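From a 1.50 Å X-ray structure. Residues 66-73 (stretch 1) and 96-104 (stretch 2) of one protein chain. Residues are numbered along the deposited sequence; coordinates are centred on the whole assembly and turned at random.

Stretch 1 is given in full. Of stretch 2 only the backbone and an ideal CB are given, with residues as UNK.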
# COMPACT_ATOMS: atom_id res chain seq x y z
N GLY A 66 6.76 -4.49 -2.35
CA GLY A 66 5.59 -5.28 -2.72
C GLY A 66 4.32 -4.52 -3.02
O GLY A 66 3.36 -5.09 -3.54
N TYR A 67 4.31 -3.25 -2.66
CA TYR A 67 3.10 -2.42 -2.72
C TYR A 67 3.19 -1.37 -3.81
O TYR A 67 4.28 -1.02 -4.29
CB TYR A 67 2.89 -1.73 -1.36
CG TYR A 67 2.67 -2.74 -0.27
CD1 TYR A 67 3.66 -3.07 0.62
CD2 TYR A 67 1.45 -3.40 -0.17
CE1 TYR A 67 3.44 -4.02 1.59
CE2 TYR A 67 1.23 -4.36 0.78
CZ TYR A 67 2.22 -4.66 1.66
OH TYR A 67 1.95 -5.62 2.61
N HIS A 68 2.01 -0.87 -4.21
CA HIS A 68 1.93 0.21 -5.18
C HIS A 68 2.15 1.57 -4.56
O HIS A 68 2.70 2.47 -5.22
CB HIS A 68 0.60 0.16 -5.91
CG HIS A 68 0.36 -1.16 -6.54
ND1 HIS A 68 0.92 -1.53 -7.74
CD2 HIS A 68 -0.29 -2.25 -6.08
CE1 HIS A 68 0.60 -2.79 -8.00
NE2 HIS A 68 -0.15 -3.24 -7.01
N TYR A 69 1.68 1.74 -3.32
CA TYR A 69 1.86 2.99 -2.60
C TYR A 69 2.07 2.67 -1.14
O TYR A 69 1.50 1.69 -0.63
CB TYR A 69 0.62 3.85 -2.70
CG TYR A 69 0.32 4.37 -4.08
CD1 TYR A 69 -0.72 3.81 -4.85
CD2 TYR A 69 1.05 5.43 -4.61
CE1 TYR A 69 -1.00 4.29 -6.13
CE2 TYR A 69 0.76 5.93 -5.88
CZ TYR A 69 -0.28 5.36 -6.62
OH TYR A 69 -0.58 5.84 -7.88
N LEU A 70 2.87 3.50 -0.47
CA LEU A 70 3.05 3.39 0.98
C LEU A 70 2.84 4.75 1.58
O LEU A 70 3.11 5.76 0.95
CB LEU A 70 4.45 2.87 1.32
CG LEU A 70 4.61 1.41 0.89
CD1 LEU A 70 5.28 1.33 -0.49
CD2 LEU A 70 5.36 0.61 1.93
N ILE A 71 2.36 4.77 2.81
CA ILE A 71 1.99 6.03 3.45
C ILE A 71 2.72 6.19 4.77
O ILE A 71 2.58 5.37 5.67
CB ILE A 71 0.47 6.12 3.67
CG1 ILE A 71 -0.28 5.85 2.35
CG2 ILE A 71 0.12 7.51 4.21
CD1 ILE A 71 -1.77 5.85 2.49
N GLY A 72 3.56 7.22 4.83
CA GLY A 72 4.35 7.44 6.04
C GLY A 72 3.54 8.14 7.11
O GLY A 72 2.50 8.74 6.84
N GLY A 73 4.03 8.04 8.34
CA GLY A 73 3.41 8.77 9.45
C GLY A 73 3.55 10.26 9.33
O GLY A 73 2.90 11.02 10.04
N UNK A 96 -5.37 -8.03 -9.77
CA UNK A 96 -6.37 -6.97 -9.85
C UNK A 96 -6.44 -6.06 -8.65
O UNK A 96 -7.49 -5.46 -8.40
CB UNK A 96 -7.75 -7.59 -10.07
N UNK A 97 -5.34 -5.93 -7.92
CA UNK A 97 -5.39 -5.26 -6.62
C UNK A 97 -4.35 -4.19 -6.48
O UNK A 97 -3.17 -4.44 -6.66
CB UNK A 97 -5.22 -6.28 -5.49
N UNK A 98 -4.80 -2.99 -6.13
CA UNK A 98 -3.90 -1.91 -5.79
C UNK A 98 -3.53 -2.03 -4.32
O UNK A 98 -4.40 -1.92 -3.45
CB UNK A 98 -4.53 -0.55 -6.09
N UNK A 99 -2.26 -2.26 -4.02
CA UNK A 99 -1.83 -2.46 -2.63
C UNK A 99 -1.28 -1.18 -2.05
O UNK A 99 -0.33 -0.58 -2.59
CB UNK A 99 -0.78 -3.57 -2.54
N UNK A 100 -1.89 -0.75 -0.95
CA UNK A 100 -1.49 0.48 -0.26
C UNK A 100 -1.13 0.08 1.16
O UNK A 100 -1.97 -0.47 1.87
CB UNK A 100 -2.59 1.54 -0.28
N UNK A 101 0.11 0.33 1.55
CA UNK A 101 0.55 -0.04 2.90
C UNK A 101 0.87 1.18 3.72
O UNK A 101 1.61 2.07 3.27
CB UNK A 101 1.77 -0.96 2.84
N UNK A 102 0.30 1.24 4.92
CA UNK A 102 0.69 2.26 5.86
C UNK A 102 1.97 1.80 6.53
O UNK A 102 2.08 0.65 7.00
CB UNK A 102 -0.41 2.54 6.88
N UNK A 103 2.93 2.71 6.58
CA UNK A 103 4.20 2.40 7.23
C UNK A 103 3.98 2.47 8.73
O UNK A 103 3.53 3.51 9.26
CB UNK A 103 5.31 3.36 6.79
N UNK A 104 4.28 1.36 9.40
CA UNK A 104 4.10 1.24 10.84
C UNK A 104 3.30 0.01 11.23
O UNK A 104 3.01 -0.84 10.38
CB UNK A 104 3.41 2.49 11.39

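Position 96 lies beyond the reach of stretch 1. Its phi of 64° and psi of 26° favour glycine, though the contact itself sets no demand. The deposited residue is Gly96.

At position 97 CA-to-CB points sideways, and no atom of stretch 1 lies within 5.5 Å of the ideal CB. Many side chains would suit. The residue is Ser97, whose OG is hydrogen-bonded to a residue just outside the two stretches. Its backbone O lies 3.3 Å from His68 NE2.

Position 98 also points sideways, with its ideal CB 4.6 Å from His68 CD2. A longer apolar chain could reach back to His68 and the Tyr69 ring. Leu98 does this: its CD1 is 3.6 Å from His68 CB and 4.1 Å from Tyr69 CE1.

Position 99 points toward stretch 1, but there is little room. The ideal CB falls 3.3 Å from Tyr67 CD2 and 3.8 Å from His68 CD2. Glycine suits best, and Gly99 is found. Its O accepts two hydrogen bonds, from His68 N (2.9 Å) and Tyr69 N (3.2 Å), and so starts the parallel pairing.

Position 100 pairs with Tyr69, and its side chain shares a face with Tyr69 and Ile71. The ideal CB is 5.2 Å from Ile71 CD1, so valine, isoleucine or leucine would fit. Ile100 places CG2 3.7 Å from Ile71 CD1 and CG1 4.3 Å from Tyr69 CB.

Position 101 pairs with Leu70 on the other face. The ideal CB already sits 3.6 Å from Tyr67 CD1 and 4.0 Å from Leu70 CD2, which favours a small residue. Ala101 lays its CB over the Tyr67 ring, 3.5 Å from the centroid, in a CH-pi contact. Its N donates to Tyr69 O (2.9 Å), and its O accepts from Ile71 N (2.8 Å).

Position 102 pairs with Ile71, on the face of Tyr69 and Ile71. Ile71 offers an apolar surface, so a large aliphatic or aromatic side chain would suit. In Phe102, one ring face receives Ile71 CD1, 4.2 Å from the ring centroid.

Position 103 points toward stretch 1, near Leu70 and Gly72. The Gly72 backbone and Leu70 side chain offer an apolar surface, and a branched aliphatic residue could pack here. Ile103 sets CG1 4.1 Å from Leu70 CB and CD1 3.9 Å from Gly72 CA. Its N donates to Ile71 O (2.8 Å). A water donates to both Ile71 O and Ile103 O, at 2.9 Å each.

Position 104 makes no contact. With phi 128° and psi -171°, a CB would jam against the preceding carbonyl O. Glycine is required, and Gly104 is present.

Stretch 2, residues 96-104: GSLGIAFIG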
# COMPACT_ATOMS: atom_id res chain seq x y z
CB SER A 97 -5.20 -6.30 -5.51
OG SER A 97 -6.18 -7.32 -5.63
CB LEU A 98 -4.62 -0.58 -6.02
CG LEU A 98 -3.75 0.66 -5.87
CD1 LEU A 98 -2.78 0.76 -7.06
CD2 LEU A 98 -4.65 1.89 -5.81
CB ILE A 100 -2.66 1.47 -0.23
CG1 ILE A 100 -3.06 1.87 -1.66
CG2 ILE A 100 -2.26 2.71 0.55
CD1 ILE A 100 -4.44 2.44 -1.76
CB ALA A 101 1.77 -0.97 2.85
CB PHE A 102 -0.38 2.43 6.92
CG PHE A 102 -1.59 3.20 6.46
CD1 PHE A 102 -2.54 2.62 5.63
CD2 PHE A 102 -1.81 4.50 6.94
CE1 PHE A 102 -3.66 3.33 5.24
CE2 PHE A 102 -2.93 5.22 6.55
CZ PHE A 102 -3.86 4.64 5.71
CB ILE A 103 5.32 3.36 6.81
CG1 ILE A 103 5.54 3.29 5.29
CG2 ILE A 103 6.60 3.03 7.62
CD1 ILE A 103 6.44 4.37 4.72
O HOH W 1 1.47 5.36 8.37
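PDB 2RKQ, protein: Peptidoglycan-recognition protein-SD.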